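Local coordinates for putative major capsid protein (Cafeteriavirus-dependent mavirus, PDB 6G44) that probably builds the outer shell of the virophage particle as a double jelly-roll major capsid protein that assembles as trimers, at residues S340-T345 and H467-V472; G355-E360 and T455-E460. All coordinates share one frame; numbering follows the deposited sequence.

Contact 1: S340-T345 and H467-V472; sequences SQETPT and HYKLEV. With SO4 (sulfate ion), chain B.
The Tyr468 ring slants past Ser340 and Gln341, CE2 coming 3.5 Å from Gln341 CA, and makes a tightly packed, buried part of the contact between residues 340-345 and 467-472. CG stands anti to its own carbonyl carbon (chi1 -77°), which puts the ring there. The extended Gln341 chain, CG anti to the backbone N, runs obliquely past the ring, CB beside CE2 and CZ, its amide plane turned 54° from the ring. Both polar ends, Gln341 NE2 and Tyr468 OH, bond to Glu460. A phenol suits this place because its ring fills the buried side, against Val339, while its hydroxyl can still hydrogen-bond to the Glu460 carboxylate.

Next along the strands, Ser340 and Lys469 form an antiparallel hydrogen-bonded pair: Ser340 N donates to Lys469 O and Lys469 N to Ser340 O, each at 2.9 Å. Here the strands 334-341 and 464-482 join in one sheet of the second jelly roll, within the family's C-terminal domain. Strand pairing ends soon after, yet Glu342 N still reaches His467 O in a nearly straight bond (173°).

The face of Ser340 and Lys469 is more polar. Ser340 OG bonds to Lys128 and to a water that donates to Glu471 OE1.

The looser, solvent side lies at Glu342, Thr343 and the exposed His467. The extended Glu342 chain lies across Lys469 at about a right angle, CG on Lys469 CB and OE1 near CE; the salt bridge from OE1 to Lys469 NZ is long, 4.0 Å, so the methylenes carry much of the contact. A sulfate, probably from the crystallisation liquor, is gripped by His467 N, Thr343 OG1 and His467 ND1, the last only 2.5 Å from sulfate O2, at the edge of the imidazole. The nearby anion could favour the doubly protonated ring, though its charge is not seen. A second water ties Thr343 N to His467 O and sulfate O1.

Contact 2: G355-E360 and T455-E460; sequences GIIGLE and TFVTPE
A classic beta bulge interrupts the antiparallel pairing of strands 355-363 and 448-457, part of a four-stranded sheet of the second jelly roll. Ile357 and Gly358 together face Thr455, whose carbonyl oxygen accepts from both: Ile357 N lies 2.8 Å from Thr455 O in the carbonyl plane, whereas Gly358 N approaches from above that plane at 3.2 Å. Thr455 N closes the bulge by donating to Gly358 O. On the other side of the extra residue the pairing is regular, Gly355 and Val457 exchanging two backbone bonds.

The side chains follow from this backbone. Ile357, at the bulge's first position, has a near-helical psi of -11°, which brings its own N-H and that of Gly358 to the same side, onto Thr455 O. Its CG1 takes the crowded place between N and the carbonyl carbon and so lies obliquely alongside the Thr455 methyl, CG2, at 3.9 Å. Gly355 suits its place, since a beta carbon would sit tightly against Val457 CG2.

On the buried face, Ile356 pairs with Phe456, whose CB sits 3.3 Å from Gly355 O and whose CG also takes the crowded position (chi1 59°), swinging the ring away from Ile356 toward Leu321, Val339 and Tyr468. Ile356 itself rests on Val339. Further out, the peptides beside the bulge are fixed by Ser424 OG, which accepts from Ile356 N, and by Gln375 NE2, which donates to Ile356 O.

Overall arrangement
Both contacts join antiparallel strands of the second jelly roll, but in different sheets. Contact 1 belongs to the sheet of 334-341 and 464-482, contact 2 to the sheet of 355-363 and 448-457, and their centres lie about 12 Å apart. Contact 2 is the more buried, four of its seven touching residues being buried and none exposed, against two buried and one exposed of seven in contact 1. Contact 2 is mainly backbone bonding and apolar packing, whereas contact 1 runs out to solvent through charges, waters and an anion. Glu460 OE2 links them, 2.9 Å from Tyr468 OH and 3.1 Å from Gln341 NE2, near where strands 334-341 and 448-457 end.

Contact 1: S340-T345 and H467-V472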
# COMPACT_ATOMS: atom_id res chain seq x y z
N SER C 340 -29.12 8.39 5.31
CA SER C 340 -28.38 9.50 5.91
C SER C 340 -29.15 10.12 7.07
O SER C 340 -30.37 10.28 6.97
CB SER C 340 -28.06 10.60 4.87
OG SER C 340 -27.07 10.18 3.94
N GLN C 341 -28.44 10.49 8.13
CA GLN C 341 -29.03 11.30 9.20
C GLN C 341 -29.31 12.66 8.58
O GLN C 341 -28.41 13.30 8.03
CB GLN C 341 -28.03 11.41 10.35
CG GLN C 341 -28.51 12.22 11.54
CD GLN C 341 -27.41 12.36 12.55
OE1 GLN C 341 -26.45 13.10 12.32
NE2 GLN C 341 -27.50 11.60 13.64
N GLU C 342 -30.57 13.11 8.61
CA GLU C 342 -30.92 14.34 7.90
C GLU C 342 -30.31 15.60 8.52
O GLU C 342 -29.88 16.49 7.79
CB GLU C 342 -32.45 14.48 7.74
CG GLU C 342 -32.96 13.63 6.59
CD GLU C 342 -34.44 13.79 6.31
OE1 GLU C 342 -34.81 14.56 5.41
OE2 GLU C 342 -35.24 13.11 6.97
N THR C 343 -30.27 15.67 9.84
CA THR C 343 -29.82 16.86 10.55
C THR C 343 -28.66 16.54 11.50
O THR C 343 -28.85 15.86 12.51
CB THR C 343 -31.00 17.48 11.34
OG1 THR C 343 -32.09 17.67 10.44
CG2 THR C 343 -30.60 18.84 11.95
N PRO C 344 -27.45 17.03 11.16
CA PRO C 344 -26.33 16.83 12.09
C PRO C 344 -26.59 17.49 13.44
O PRO C 344 -27.17 18.59 13.49
CB PRO C 344 -25.16 17.50 11.36
CG PRO C 344 -25.50 17.37 9.93
CD PRO C 344 -26.99 17.57 9.87
N THR C 345 -26.20 16.83 14.52
CA THR C 345 -26.34 17.39 15.86
C THR C 345 -25.12 18.24 16.25
O THR C 345 -25.18 19.05 17.17
CB THR C 345 -26.51 16.28 16.90
OG1 THR C 345 -25.38 15.41 16.88
CG2 THR C 345 -27.79 15.49 16.62
N HIS C 467 -34.61 12.12 12.27
CA HIS C 467 -35.02 11.85 10.91
C HIS C 467 -33.88 11.26 10.08
O HIS C 467 -32.78 11.80 10.12
CB HIS C 467 -35.53 13.12 10.21
CG HIS C 467 -36.93 13.50 10.59
ND1 HIS C 467 -37.21 14.37 11.61
CD2 HIS C 467 -38.12 13.12 10.07
CE1 HIS C 467 -38.52 14.52 11.71
NE2 HIS C 467 -39.10 13.78 10.78
N TYR C 468 -34.20 10.19 9.35
CA TYR C 468 -33.27 9.52 8.41
C TYR C 468 -33.89 9.46 7.03
O TYR C 468 -35.11 9.28 6.89
CB TYR C 468 -32.88 8.09 8.89
CG TYR C 468 -31.86 8.18 10.01
CD1 TYR C 468 -32.25 8.50 11.29
CD2 TYR C 468 -30.49 8.04 9.75
CE1 TYR C 468 -31.32 8.67 12.31
CE2 TYR C 468 -29.55 8.20 10.76
CZ TYR C 468 -29.98 8.52 12.04
OH TYR C 468 -29.04 8.68 12.99
N LYS C 469 -33.03 9.61 6.02
CA LYS C 469 -33.46 9.62 4.63
C LYS C 469 -32.77 8.50 3.85
O LYS C 469 -31.55 8.47 3.74
CB LYS C 469 -33.14 10.97 4.00
CG LYS C 469 -33.57 11.10 2.56
CD LYS C 469 -33.11 12.42 1.94
CE LYS C 469 -33.96 13.58 2.39
NZ LYS C 469 -33.66 14.81 1.61
N LEU C 470 -33.57 7.61 3.29
CA LEU C 470 -33.11 6.59 2.33
C LEU C 470 -32.96 7.27 0.98
O LEU C 470 -33.90 7.91 0.49
CB LEU C 470 -34.11 5.43 2.24
CG LEU C 470 -33.96 4.45 1.09
CD1 LEU C 470 -32.58 3.78 1.06
CD2 LEU C 470 -35.04 3.39 1.07
N GLU C 471 -31.79 7.16 0.36
CA GLU C 471 -31.53 7.71 -0.96
C GLU C 471 -31.01 6.60 -1.85
O GLU C 471 -30.17 5.79 -1.42
CB GLU C 471 -30.49 8.82 -0.90
CG GLU C 471 -30.95 10.09 -0.17
CD GLU C 471 -29.88 11.17 -0.18
OE1 GLU C 471 -28.82 10.91 0.44
OE2 GLU C 471 -30.07 12.26 -0.80
N VAL C 472 -31.50 6.56 -3.08
CA VAL C 472 -31.06 5.63 -4.11
C VAL C 472 -30.53 6.47 -5.26
O VAL C 472 -31.28 7.28 -5.83
CB VAL C 472 -32.17 4.68 -4.58
CG1 VAL C 472 -31.64 3.71 -5.65
CG2 VAL C 472 -32.73 3.95 -3.37
S SO4 B . -34.41 15.82 12.96
O1 SO4 B . -33.94 14.60 13.60
O2 SO4 B . -35.89 15.92 13.06
O3 SO4 B . -34.04 15.84 11.52
O4 SO4 B . -33.76 16.97 13.64
O HOH W 1 -28.86 9.18 2.14
O HOH W 2 -31.70 13.82 11.63

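Contact 2: G355-E360 and T455-E460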
# COMPACT_ATOMS: atom_id res chain seq x y z
N GLY C 355 -26.59 2.14 9.77
CA GLY C 355 -26.02 0.82 9.45
C GLY C 355 -27.09 -0.00 8.76
O GLY C 355 -28.10 -0.35 9.39
N ILE C 356 -26.92 -0.32 7.48
CA ILE C 356 -27.92 -1.08 6.75
C ILE C 356 -27.67 -2.57 7.01
O ILE C 356 -26.59 -3.09 6.74
CB ILE C 356 -27.90 -0.78 5.24
CG1 ILE C 356 -28.20 0.71 5.01
CG2 ILE C 356 -28.90 -1.68 4.49
CD1 ILE C 356 -28.06 1.17 3.59
N ILE C 357 -28.70 -3.25 7.50
CA ILE C 357 -28.63 -4.68 7.86
C ILE C 357 -29.45 -5.55 6.91
O ILE C 357 -29.31 -6.78 6.95
CB ILE C 357 -29.06 -4.93 9.33
CG1 ILE C 357 -30.53 -4.57 9.55
CG2 ILE C 357 -28.16 -4.15 10.30
CD1 ILE C 357 -31.07 -5.08 10.88
N GLY C 358 -30.28 -4.94 6.06
CA GLY C 358 -31.06 -5.68 5.09
C GLY C 358 -31.43 -4.81 3.91
O GLY C 358 -31.57 -3.60 4.05
N LEU C 359 -31.52 -5.45 2.75
CA LEU C 359 -31.87 -4.79 1.52
C LEU C 359 -32.78 -5.69 0.72
O LEU C 359 -32.49 -6.87 0.60
CB LEU C 359 -30.58 -4.47 0.74
CG LEU C 359 -30.65 -3.48 -0.39
CD1 LEU C 359 -31.09 -2.10 0.09
CD2 LEU C 359 -29.29 -3.40 -1.06
N GLU C 360 -33.88 -5.15 0.20
CA GLU C 360 -34.73 -5.88 -0.75
C GLU C 360 -35.03 -4.97 -1.93
O GLU C 360 -35.45 -3.83 -1.75
CB GLU C 360 -36.02 -6.37 -0.07
CG GLU C 360 -35.75 -7.33 1.08
CD GLU C 360 -36.98 -8.01 1.65
OE1 GLU C 360 -36.85 -8.60 2.76
OE2 GLU C 360 -38.06 -7.99 1.01
N THR C 455 -33.48 -1.98 5.57
CA THR C 455 -33.63 -2.16 7.01
C THR C 455 -32.32 -1.71 7.65
O THR C 455 -31.23 -2.12 7.19
CB THR C 455 -33.96 -3.63 7.34
OG1 THR C 455 -35.10 -4.06 6.57
CG2 THR C 455 -34.25 -3.80 8.81
N PHE C 456 -32.40 -0.90 8.69
CA PHE C 456 -31.21 -0.24 9.22
C PHE C 456 -31.32 0.09 10.68
O PHE C 456 -32.41 0.19 11.25
CB PHE C 456 -30.90 1.03 8.41
CG PHE C 456 -32.03 2.03 8.41
CD1 PHE C 456 -33.04 1.95 7.45
CD2 PHE C 456 -32.08 3.04 9.35
CE1 PHE C 456 -34.08 2.89 7.45
CE2 PHE C 456 -33.10 3.99 9.35
CZ PHE C 456 -34.10 3.88 8.41
N VAL C 457 -30.15 0.27 11.28
CA VAL C 457 -30.04 0.68 12.68
C VAL C 457 -29.41 2.07 12.78
O VAL C 457 -28.56 2.47 11.96
CB VAL C 457 -29.22 -0.34 13.51
CG1 VAL C 457 -29.93 -1.69 13.58
CG2 VAL C 457 -27.80 -0.52 12.98
N THR C 458 -29.82 2.80 13.82
CA THR C 458 -29.43 4.20 14.00
C THR C 458 -28.80 4.39 15.38
O THR C 458 -29.07 3.62 16.32
CB THR C 458 -30.67 5.10 13.87
OG1 THR C 458 -31.63 4.66 14.83
CG2 THR C 458 -31.27 5.03 12.47
N PRO C 459 -27.94 5.41 15.52
CA PRO C 459 -27.19 5.59 16.76
C PRO C 459 -27.88 6.37 17.89
O PRO C 459 -27.25 6.56 18.94
CB PRO C 459 -25.96 6.33 16.28
CG PRO C 459 -26.49 7.19 15.19
CD PRO C 459 -27.47 6.33 14.47
N GLU C 460 -29.11 6.82 17.71
CA GLU C 460 -29.75 7.63 18.76
C GLU C 460 -30.04 6.83 20.04
O GLU C 460 -30.31 5.63 20.01
CB GLU C 460 -31.02 8.30 18.24
CG GLU C 460 -30.77 9.55 17.40
CD GLU C 460 -30.22 9.23 16.02
OE1 GLU C 460 -30.56 8.18 15.47
OE2 GLU C 460 -29.47 10.07 15.49